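Local coordinates for cytosol aminopeptidase (Staphylococcus aureus subsp. aureus, PDB 3KZW), which probably removes amino-terminal residues, leucine among the preferred ones, from peptides as a manganese-dependent aminopeptidase assembled from six subunits, at residues Y93-T97 with Y121-I127; I114-L118 with L132-F137; V427-V431 with G502-T507. All coordinates share one frame; numbering follows the deposited sequence.

Contact 1 (Y93-T97 with Y121-I127); sequences YRLIT and YIKSEHI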
loop_
_atom_site.group_PDB
_atom_site.type_symbol
_atom_site.label_atom_id
_atom_site.label_comp_id
_atom_site.label_asym_id
_atom_site.label_seq_id
_atom_site.Cartn_x
_atom_site.Cartn_y
_atom_site.Cartn_z
ATOM N N TYR A 93 22.197 -14.048 57.660
ATOM C CA TYR A 93 22.685 -13.524 56.391
ATOM C C TYR A 93 21.578 -13.463 55.347
ATOM O O TYR A 93 20.622 -14.241 55.390
ATOM C CB TYR A 93 23.838 -14.389 55.867
ATOM C CG TYR A 93 25.170 -14.135 56.540
ATOM C CD1 TYR A 93 25.477 -14.714 57.770
ATOM C CD2 TYR A 93 26.129 -13.318 55.941
ATOM C CE1 TYR A 93 26.703 -14.482 58.389
ATOM C CE2 TYR A 93 27.357 -13.079 56.554
ATOM C CZ TYR A 93 27.636 -13.666 57.777
ATOM O OH TYR A 93 28.846 -13.438 58.393
ATOM N N ARG A 94 21.714 -12.525 54.416
ATOM C CA ARG A 94 20.883 -12.499 53.224
ATOM C C ARG A 94 21.550 -13.385 52.180
ATOM O O ARG A 94 22.606 -13.042 51.650
ATOM C CB ARG A 94 20.725 -11.068 52.699
ATOM C CG ARG A 94 19.756 -10.933 51.534
ATOM C CD ARG A 94 19.776 -9.532 50.951
ATOM N NE ARG A 94 18.835 -9.399 49.845
ATOM C CZ ARG A 94 18.628 -8.282 49.154
ATOM N NH1 ARG A 94 19.296 -7.173 49.445
ATOM N NH2 ARG A 94 17.748 -8.275 48.163
ATOM N N LEU A 95 20.941 -14.533 51.906
ATOM C CA LEU A 95 21.472 -15.465 50.919
ATOM C C LEU A 95 20.883 -15.201 49.539
ATOM O O LEU A 95 19.665 -15.133 49.382
ATOM C CB LEU A 95 21.215 -16.913 51.347
ATOM C CG LEU A 95 21.689 -18.046 50.428
ATOM C CD1 LEU A 95 23.185 -17.967 50.175
ATOM C CD2 LEU A 95 21.314 -19.401 51.009
ATOM N N ILE A 96 21.762 -15.049 48.551
ATOM C CA ILE A 96 21.356 -14.879 47.161
ATOM C C ILE A 96 21.813 -16.083 46.342
ATOM O O ILE A 96 23.006 -16.384 46.256
ATOM C CB ILE A 96 21.885 -13.559 46.556
ATOM C CG1 ILE A 96 21.316 -12.361 47.324
ATOM C CG2 ILE A 96 21.518 -13.459 45.069
ATOM C CD1 ILE A 96 22.028 -11.055 47.062
ATOM N N THR A 97 20.839 -16.763 45.749
ATOM C CA THR A 97 21.065 -17.992 45.007
ATOM C C THR A 97 20.786 -17.781 43.523
ATOM O O THR A 97 19.771 -17.190 43.154
ATOM C CB THR A 97 20.186 -19.126 45.589
ATOM O OG1 THR A 97 20.893 -19.763 46.659
ATOM C CG2 THR A 97 19.817 -20.168 44.538
ATOM N N TYR A 121 20.466 -8.458 39.256
ATOM C CA TYR A 121 19.768 -8.482 40.539
ATOM C C TYR A 121 20.525 -7.677 41.595
ATOM O O TYR A 121 19.926 -6.888 42.328
ATOM C CB TYR A 121 19.538 -9.921 41.017
ATOM C CG TYR A 121 18.741 -10.001 42.300
ATOM C CD1 TYR A 121 17.353 -9.886 42.287
ATOM C CD2 TYR A 121 19.375 -10.179 43.530
ATOM C CE1 TYR A 121 16.614 -9.949 43.462
ATOM C CE2 TYR A 121 18.645 -10.241 44.716
ATOM C CZ TYR A 121 17.265 -10.128 44.673
ATOM O OH TYR A 121 16.537 -10.188 45.841
ATOM N N ILE A 122 21.842 -7.878 41.654
ATOM C CA ILE A 122 22.717 -7.166 42.584
ATOM C C ILE A 122 22.582 -5.651 42.434
ATOM O O ILE A 122 22.469 -4.938 43.432
ATOM C CB ILE A 122 24.212 -7.600 42.414
ATOM C CG1 ILE A 122 24.402 -9.100 42.691
ATOM C CG2 ILE A 122 25.143 -6.775 43.302
ATOM C CD1 ILE A 122 23.838 -9.596 44.020
ATOM N N LYS A 123 22.577 -5.173 41.188
ATOM C CA LYS A 123 22.491 -3.738 40.903
ATOM C C LYS A 123 21.118 -3.137 41.191
ATOM O O LYS A 123 21.025 -2.056 41.777
ATOM C CB LYS A 123 22.927 -3.424 39.465
ATOM C CG LYS A 123 24.445 -3.401 39.264
ATOM C CD LYS A 123 25.107 -2.220 39.985
ATOM C CE LYS A 123 26.619 -2.379 40.045
ATOM N NZ LYS A 123 27.271 -1.238 40.738
ATOM N N SER A 124 20.060 -3.843 40.793
ATOM C CA SER A 124 18.693 -3.364 41.004
ATOM C C SER A 124 18.301 -3.367 42.480
ATOM O O SER A 124 17.407 -2.627 42.888
ATOM C CB SER A 124 17.692 -4.187 40.191
ATOM O OG SER A 124 17.581 -5.500 40.704
ATOM N N GLU A 125 18.973 -4.199 43.273
ATOM C CA GLU A 125 18.733 -4.263 44.717
ATOM C C GLU A 125 19.651 -3.328 45.513
ATOM O O GLU A 125 19.587 -3.295 46.743
ATOM C CB GLU A 125 18.854 -5.705 45.225
ATOM C CG GLU A 125 17.681 -6.605 44.846
ATOM C CD GLU A 125 16.387 -6.250 45.573
ATOM O OE1 GLU A 125 16.415 -6.102 46.817
ATOM O OE2 GLU A 125 15.338 -6.129 44.899
ATOM N N HIS A 126 20.490 -2.573 44.799
ATOM C CA HIS A 126 21.397 -1.577 45.389
ATOM C C HIS A 126 22.295 -2.178 46.477
ATOM O O HIS A 126 22.498 -1.582 47.541
ATOM C CB HIS A 126 20.607 -0.366 45.913
ATOM C CG HIS A 126 21.419 0.892 46.032
ATOM N ND1 HIS A 126 21.625 1.752 44.979
ATOM C CD2 HIS A 126 22.058 1.446 47.088
ATOM C CE1 HIS A 126 22.363 2.773 45.375
ATOM N NE2 HIS A 126 22.639 2.613 46.653
ATOM N N ILE A 127 22.823 -3.369 46.198
ATOM C CA ILE A 127 23.724 -4.057 47.122
ATOM C C ILE A 127 25.141 -3.525 46.937
ATOM O O ILE A 127 25.660 -3.498 45.818
ATOM C CB ILE A 127 23.660 -5.594 46.934
ATOM C CG1 ILE A 127 22.302 -6.119 47.410
ATOM C CG2 ILE A 127 24.797 -6.290 47.686
ATOM C CD1 ILE A 127 21.887 -7.425 46.787
#
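Arg94 lays one face of its guanidinium group against the end of Ile127, with Arg94 NH1 3.7 Å from Ile127 CD1. Its chain runs fully extended out from strand 91-101, CG opposite the backbone N (chi1 -174°), which carries the charged end across to the last turn of helix 108-124. There NH2, at the guanidinium edge, donates twice. Arg94 NH2 reaches Glu125 OE1 over 2.9 Å in a salt bridge close to the guanidinium plane, although the oxygen is met from well above its own carboxylate plane and the two flat groups stand almost perpendicular. A weak, bent bond runs from Arg94 NH2 to Tyr121 OH at 3.2 Å. Glu125 CG lies over a face of the Tyr121 ring, which sets the acid beside the phenol.

Beside this polar end, Ile96 CD1 meets Ile127 CD1 tip to tip at 3.6 Å, touches Ile122 CD1 at 3.8 Å and faces the edge of the Tyr121 ring. A Schellman motif centred on His126 ends the helix, with Ile127 N bonded to Ile122 O, and turns Ile127 back toward the strand. Gln71 of the second subunit packs on Arg94, and Lys80 of that subunit forms a long, weak ion pair with Glu125. The arginine charge is thus probably balanced by Glu125, beside an aliphatic cluster and close to a subunit boundary.

Contact 2 (I114-L118 with L132-F137); sequences IWGHL and LLMDSF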
loop_
_atom_site.group_PDB
_atom_site.type_symbol
_atom_site.label_atom_id
_atom_site.label_comp_id
_atom_site.label_asym_id
_atom_site.label_seq_id
_atom_site.Cartn_x
_atom_site.Cartn_y
_atom_site.Cartn_z
ATOM N N ILE A 114 23.715 -17.009 33.746
ATOM C CA ILE A 114 23.932 -17.112 35.192
ATOM C C ILE A 114 24.504 -15.814 35.764
ATOM O O ILE A 114 23.907 -15.223 36.664
ATOM C CB ILE A 114 24.844 -18.323 35.561
ATOM C CG1 ILE A 114 24.109 -19.644 35.322
ATOM C CG2 ILE A 114 25.301 -18.246 37.016
ATOM C CD1 ILE A 114 25.029 -20.834 35.113
ATOM N N TRP A 115 25.648 -15.378 35.239
ATOM C CA TRP A 115 26.294 -14.145 35.700
ATOM C C TRP A 115 25.450 -12.915 35.371
ATOM O O TRP A 115 25.373 -11.975 36.165
ATOM C CB TRP A 115 27.697 -13.993 35.102
ATOM C CG TRP A 115 28.700 -14.995 35.592
ATOM C CD1 TRP A 115 29.349 -15.939 34.845
ATOM C CD2 TRP A 115 29.179 -15.150 36.936
ATOM N NE1 TRP A 115 30.197 -16.672 35.639
ATOM C CE2 TRP A 115 30.113 -16.212 36.926
ATOM C CE3 TRP A 115 28.908 -14.498 38.149
ATOM C CZ2 TRP A 115 30.779 -16.636 38.082
ATOM C CZ3 TRP A 115 29.569 -14.923 39.298
ATOM C CH2 TRP A 115 30.494 -15.982 39.253
ATOM N N GLY A 116 24.816 -12.938 34.200
ATOM C CA GLY A 116 23.969 -11.845 33.736
ATOM C C GLY A 116 22.831 -11.526 34.683
ATOM O O GLY A 116 22.715 -10.398 35.160
ATOM N N HIS A 117 21.998 -12.524 34.963
ATOM C CA HIS A 117 20.860 -12.344 35.863
ATOM C C HIS A 117 21.282 -12.001 37.293
ATOM O O HIS A 117 20.600 -11.235 37.979
ATOM C CB HIS A 117 19.944 -13.571 35.859
ATOM C CG HIS A 117 19.123 -13.714 34.614
ATOM N ND1 HIS A 117 18.569 -14.914 34.225
ATOM C CD2 HIS A 117 18.772 -12.814 33.665
ATOM C CE1 HIS A 117 17.908 -14.747 33.094
ATOM N NE2 HIS A 117 18.016 -13.481 32.732
ATOM N N LEU A 118 22.408 -12.567 37.727
ATOM C CA LEU A 118 22.945 -12.313 39.063
ATOM C C LEU A 118 23.338 -10.851 39.253
ATOM O O LEU A 118 22.835 -10.192 40.160
ATOM C CB LEU A 118 24.139 -13.229 39.356
ATOM C CG LEU A 118 24.830 -13.067 40.719
ATOM C CD1 LEU A 118 23.904 -13.470 41.864
ATOM C CD2 LEU A 118 26.123 -13.855 40.768
ATOM N N LEU A 132 30.955 -13.602 47.831
ATOM C CA LEU A 132 30.703 -14.452 46.671
ATOM C C LEU A 132 31.527 -15.735 46.782
ATOM O O LEU A 132 32.757 -15.704 46.725
ATOM C CB LEU A 132 30.998 -13.691 45.369
ATOM C CG LEU A 132 30.850 -14.360 43.995
ATOM C CD1 LEU A 132 29.585 -15.182 43.884
ATOM C CD2 LEU A 132 30.880 -13.308 42.898
ATOM N N LEU A 133 30.833 -16.855 46.961
ATOM C CA LEU A 133 31.473 -18.162 47.073
ATOM C C LEU A 133 31.774 -18.728 45.685
ATOM O O LEU A 133 30.975 -19.472 45.108
ATOM C CB LEU A 133 30.603 -19.119 47.899
ATOM C CG LEU A 133 30.809 -19.180 49.420
ATOM C CD1 LEU A 133 30.824 -17.808 50.080
ATOM C CD2 LEU A 133 29.755 -20.065 50.068
ATOM N N MET A 134 32.943 -18.363 45.164
ATOM C CA MET A 134 33.336 -18.676 43.791
ATOM C C MET A 134 33.446 -20.180 43.505
ATOM O O MET A 134 33.203 -20.617 42.376
ATOM C CB MET A 134 34.644 -17.950 43.441
ATOM C CG MET A 134 35.001 -17.928 41.952
ATOM S SD MET A 134 33.714 -17.257 40.868
ATOM C CE MET A 134 33.824 -15.504 41.229
ATOM N N ASP A 135 33.797 -20.961 44.528
ATOM C CA ASP A 135 33.943 -22.412 44.396
ATOM C C ASP A 135 32.652 -23.125 44.000
ATOM O O ASP A 135 32.694 -24.217 43.428
ATOM C CB ASP A 135 34.499 -23.019 45.689
ATOM C CG ASP A 135 35.953 -22.642 45.943
ATOM O OD1 ASP A 135 36.614 -22.093 45.033
ATOM O OD2 ASP A 135 36.438 -22.905 47.061
ATOM N N SER A 136 31.512 -22.505 44.302
ATOM C CA SER A 136 30.207 -23.068 43.966
ATOM C C SER A 136 29.854 -22.861 42.493
ATOM O O SER A 136 28.903 -23.461 41.989
ATOM C CB SER A 136 29.114 -22.475 44.865
ATOM O OG SER A 136 28.931 -21.090 44.621
ATOM N N PHE A 137 30.621 -22.009 41.816
ATOM C CA PHE A 137 30.407 -21.712 40.399
ATOM C C PHE A 137 31.325 -22.522 39.485
ATOM O O PHE A 137 31.036 -22.690 38.298
ATOM C CB PHE A 137 30.599 -20.217 40.135
ATOM C CG PHE A 137 29.481 -19.360 40.659
ATOM C CD1 PHE A 137 29.465 -18.948 41.988
ATOM C CD2 PHE A 137 28.447 -18.961 39.823
ATOM C CE1 PHE A 137 28.437 -18.161 42.476
ATOM C CE2 PHE A 137 27.412 -18.168 40.305
ATOM C CZ PHE A 137 27.410 -17.767 41.635
#
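Trp115 leaves helix 108-124 with CG opposite its carbonyl carbon (chi1 -68°); CB starts off along the flank of the helix, and the indole then swings its six-membered ring across to residues 132-137. The far rim of that ring does the touching. Trp115 CZ2 lies 3.7 Å from Phe137 CD2, and Trp115 CH2 stands above the same phenyl face. The two rings form an offset stack, centroids 4.5 Å apart and planes only 16° from parallel. Trp115 CH2 also meets Met134 SD at 3.8 Å in a Met-aromatic contact: the sulfur sits at the ring edge, 76° off the normal. The methionine's bend at chi2 brings the sulfur round, and that at chi3 turns CE back toward Trp115 CH2. On the next carbon, Trp115 CZ3 touches Leu132 CD2 at 4.2 Å, again near the indole plane.

Strand 91-101, helix 108-124 and strand 129-133 form a beta-alpha-beta crossover in the N-terminal domain, with strand 39-45 lying between the two strands in the sheet. Trp115 and Phe137 bridge from the crossover helix to the chain just past the second strand. Helix 144-157 packs on Trp115 as well, through Val147, Ala150, Cys151 and Gln154.

Ile114 CG2 meets Phe137 CE2 at 3.9 Å, at the phenyl edge, and Leu118 CD2 lies 4.2 Å from Phe137 CZ. Also at that edge, in the ring plane, lies Leu133 O, which accepts from both Ser136 N and Ser136 OG, the latter at 2.7 Å. Ser136 OG in turn takes a hydrogen bond from Gly43 N of strand 39-45.

Contact 3 (V427-V431 with G502-T507); sequences VDEMV and GFMIPT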
loop_
_atom_site.group_PDB
_atom_site.type_symbol
_atom_site.label_atom_id
_atom_site.label_comp_id
_atom_site.label_asym_id
_atom_site.label_seq_id
_atom_site.Cartn_x
_atom_site.Cartn_y
_atom_site.Cartn_z
ATOM N N VAL A 427 31.022 -18.490 21.377
ATOM C CA VAL A 427 30.868 -17.307 22.233
ATOM C C VAL A 427 29.454 -16.715 22.191
ATOM O O VAL A 427 29.258 -15.522 22.443
ATOM C CB VAL A 427 31.937 -16.211 21.938
ATOM C CG1 VAL A 427 33.337 -16.714 22.278
ATOM C CG2 VAL A 427 31.860 -15.730 20.492
ATOM N N ASP A 428 28.478 -17.571 21.887
ATOM C CA ASP A 428 27.052 -17.215 21.873
ATOM C C ASP A 428 26.701 -16.067 20.915
ATOM O O ASP A 428 25.925 -15.170 21.255
ATOM C CB ASP A 428 26.540 -16.932 23.297
ATOM C CG ASP A 428 25.023 -16.899 23.381
ATOM O OD1 ASP A 428 24.374 -17.815 22.833
ATOM O OD2 ASP A 428 24.478 -15.956 23.997
ATOM N N GLU A 429 27.285 -16.095 19.719
ATOM C CA GLU A 429 26.958 -15.129 18.673
ATOM C C GLU A 429 26.648 -15.849 17.363
ATOM O O GLU A 429 27.520 -16.471 16.760
ATOM C CB GLU A 429 28.081 -14.101 18.485
ATOM C CG GLU A 429 28.194 -13.094 19.630
ATOM C CD GLU A 429 29.002 -11.851 19.271
ATOM O OE1 GLU A 429 30.149 -11.979 18.785
ATOM O OE2 GLU A 429 28.488 -10.737 19.499
ATOM N N MET A 430 25.394 -15.769 16.936
ATOM C CA MET A 430 24.950 -16.454 15.730
ATOM C C MET A 430 25.372 -15.723 14.457
ATOM O O MET A 430 24.885 -14.633 14.154
ATOM C CB MET A 430 23.439 -16.686 15.765
ATOM C CG MET A 430 23.020 -17.760 16.752
ATOM S SD MET A 430 21.269 -18.151 16.657
ATOM C CE MET A 430 20.532 -16.730 17.473
ATOM N N VAL A 431 26.305 -16.334 13.730
ATOM C CA VAL A 431 26.791 -15.812 12.454
ATOM C C VAL A 431 26.746 -16.944 11.432
ATOM O O VAL A 431 27.214 -18.048 11.704
ATOM C CB VAL A 431 28.241 -15.266 12.563
ATOM C CG1 VAL A 431 28.647 -14.561 11.278
ATOM C CG2 VAL A 431 28.388 -14.312 13.747
ATOM N N GLY A 502 26.457 -4.594 20.685
ATOM C CA GLY A 502 27.909 -4.687 20.538
ATOM C C GLY A 502 28.287 -5.960 19.804
ATOM O O GLY A 502 29.362 -6.521 20.021
ATOM N N PHE A 503 27.392 -6.407 18.927
ATOM C CA PHE A 503 27.535 -7.672 18.210
ATOM C C PHE A 503 28.840 -7.760 17.423
ATOM O O PHE A 503 29.289 -6.770 16.839
ATOM C CB PHE A 503 26.340 -7.886 17.277
ATOM C CG PHE A 503 26.032 -9.331 17.008
ATOM C CD1 PHE A 503 25.341 -10.094 17.946
ATOM C CD2 PHE A 503 26.430 -9.928 15.817
ATOM C CE1 PHE A 503 25.056 -11.434 17.701
ATOM C CE2 PHE A 503 26.149 -11.270 15.563
ATOM C CZ PHE A 503 25.459 -12.022 16.505
ATOM N N MET A 504 29.432 -8.956 17.427
ATOM C CA MET A 504 30.699 -9.262 16.744
ATOM C C MET A 504 31.951 -8.994 17.580
ATOM O O MET A 504 32.973 -9.650 17.378
ATOM C CB MET A 504 30.816 -8.572 15.371
ATOM C CG MET A 504 29.838 -9.067 14.306
ATOM S SD MET A 504 29.811 -10.851 14.062
ATOM C CE MET A 504 31.507 -11.169 13.553
ATOM N N ILE A 505 31.877 -8.034 18.502
ATOM C CA ILE A 505 33.021 -7.692 19.359
ATOM C C ILE A 505 33.587 -8.915 20.101
ATOM O O ILE A 505 34.794 -9.149 20.037
ATOM C CB ILE A 505 32.719 -6.515 20.335
ATOM C CG1 ILE A 505 32.355 -5.250 19.549
ATOM C CG2 ILE A 505 33.914 -6.248 21.257
ATOM C CD1 ILE A 505 31.786 -4.125 20.395
ATOM N N PRO A 506 32.725 -9.711 20.779
ATOM C CA PRO A 506 33.242 -10.928 21.422
ATOM C C PRO A 506 33.919 -11.894 20.443
ATOM O O PRO A 506 34.970 -12.449 20.767
ATOM C CB PRO A 506 31.984 -11.575 22.012
ATOM C CG PRO A 506 31.044 -10.454 22.209
ATOM C CD PRO A 506 31.291 -9.521 21.065
ATOM N N THR A 507 33.323 -12.077 19.265
ATOM C CA THR A 507 33.843 -12.991 18.250
ATOM C C THR A 507 35.209 -12.560 17.708
ATOM O O THR A 507 36.146 -13.359 17.674
ATOM C CB THR A 507 32.832 -13.181 17.087
ATOM O OG1 THR A 507 31.632 -13.779 17.590
ATOM C CG2 THR A 507 33.410 -14.073 15.988
#
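Glu429 reaches across to the start of helix 505-512, and its carboxylate accepts every hydrogen bond between the two segments. CG lies opposite the carbonyl carbon (chi1 -72°) and the chain then extends (chi2 -163°), which carries the carboxylate that far. Glu429 OE2 accepts from Met504 N at 2.9 Å, met on the syn side but some way out of the carboxylate plane. Glu429 OE1 takes two donors from Thr507: the hydroxyl OG1, 2.6 Å away, uses the anti lone pair, while Thr507 N approaches Glu429 OE1 on the syn side at 3.2 Å. Three donors therefore grip the acid and fix its rotation. Met504 is at the N-cap and Thr507 three residues on; between them Ile505 N turns weakly to Gly502 O and Pro506 has no N-H. The positive end of the helix dipole would probably favour the charged carboxylate here.

Contacts with flat groups and carbon complete its setting. Glu429 OE2 stands over one face of the Phe503 ring, toward the rim, 3.6 Å from Phe503 CD1. The Pro506 and Glu429 side chains cross at about a right angle, bringing Pro506 CD to 3.4 Å from Glu429 OE2. At the ring edge, Phe503 CZ comes 3.6 Å from Met430 O.

Van der Waals packing lies on either side of the acid in sequence. Val431 CG2 and Met504 SD meet tip to tip at 3.8 Å, and Val427 CG2 lies against the Thr507 hydroxyl and, more loosely, near Pro506 CB. A type II turn, Gly502 to Ile505, presents Phe503 and Met504 ahead of the helix.

In the catalytic domain, the contact joins the link between helix 414-426 and strand 431-433 to the C-terminal helix 505-512. Thr507 packs on Ile420, Ile423 and Ser424 of helix 414-426, while Ile505 and Pro506 lean on helix 188-208.

Contacts 1 and 2 both use helix 108-124 and pack it against the same N-terminal sheet. Their centres lie 12 Å apart and their side chains touch, Ile96 CG2 to Leu118 CD1 at 4.0 Å. Contact 2 is wholly buried and made of rings, sulfur and aliphatic carbon; contact 1, at the end of the helix and near a second subunit, combines aliphatic packing with a salt bridge. Contact 3, in the catalytic domain, is largely buried with some partly exposed residues, about 10 Å from contact 2 at the nearest atoms. There a glutamate meets two backbone amides and a hydroxyl at a helix start, whereas the glutamate of contact 1 meets a guanidinium just past a helix end.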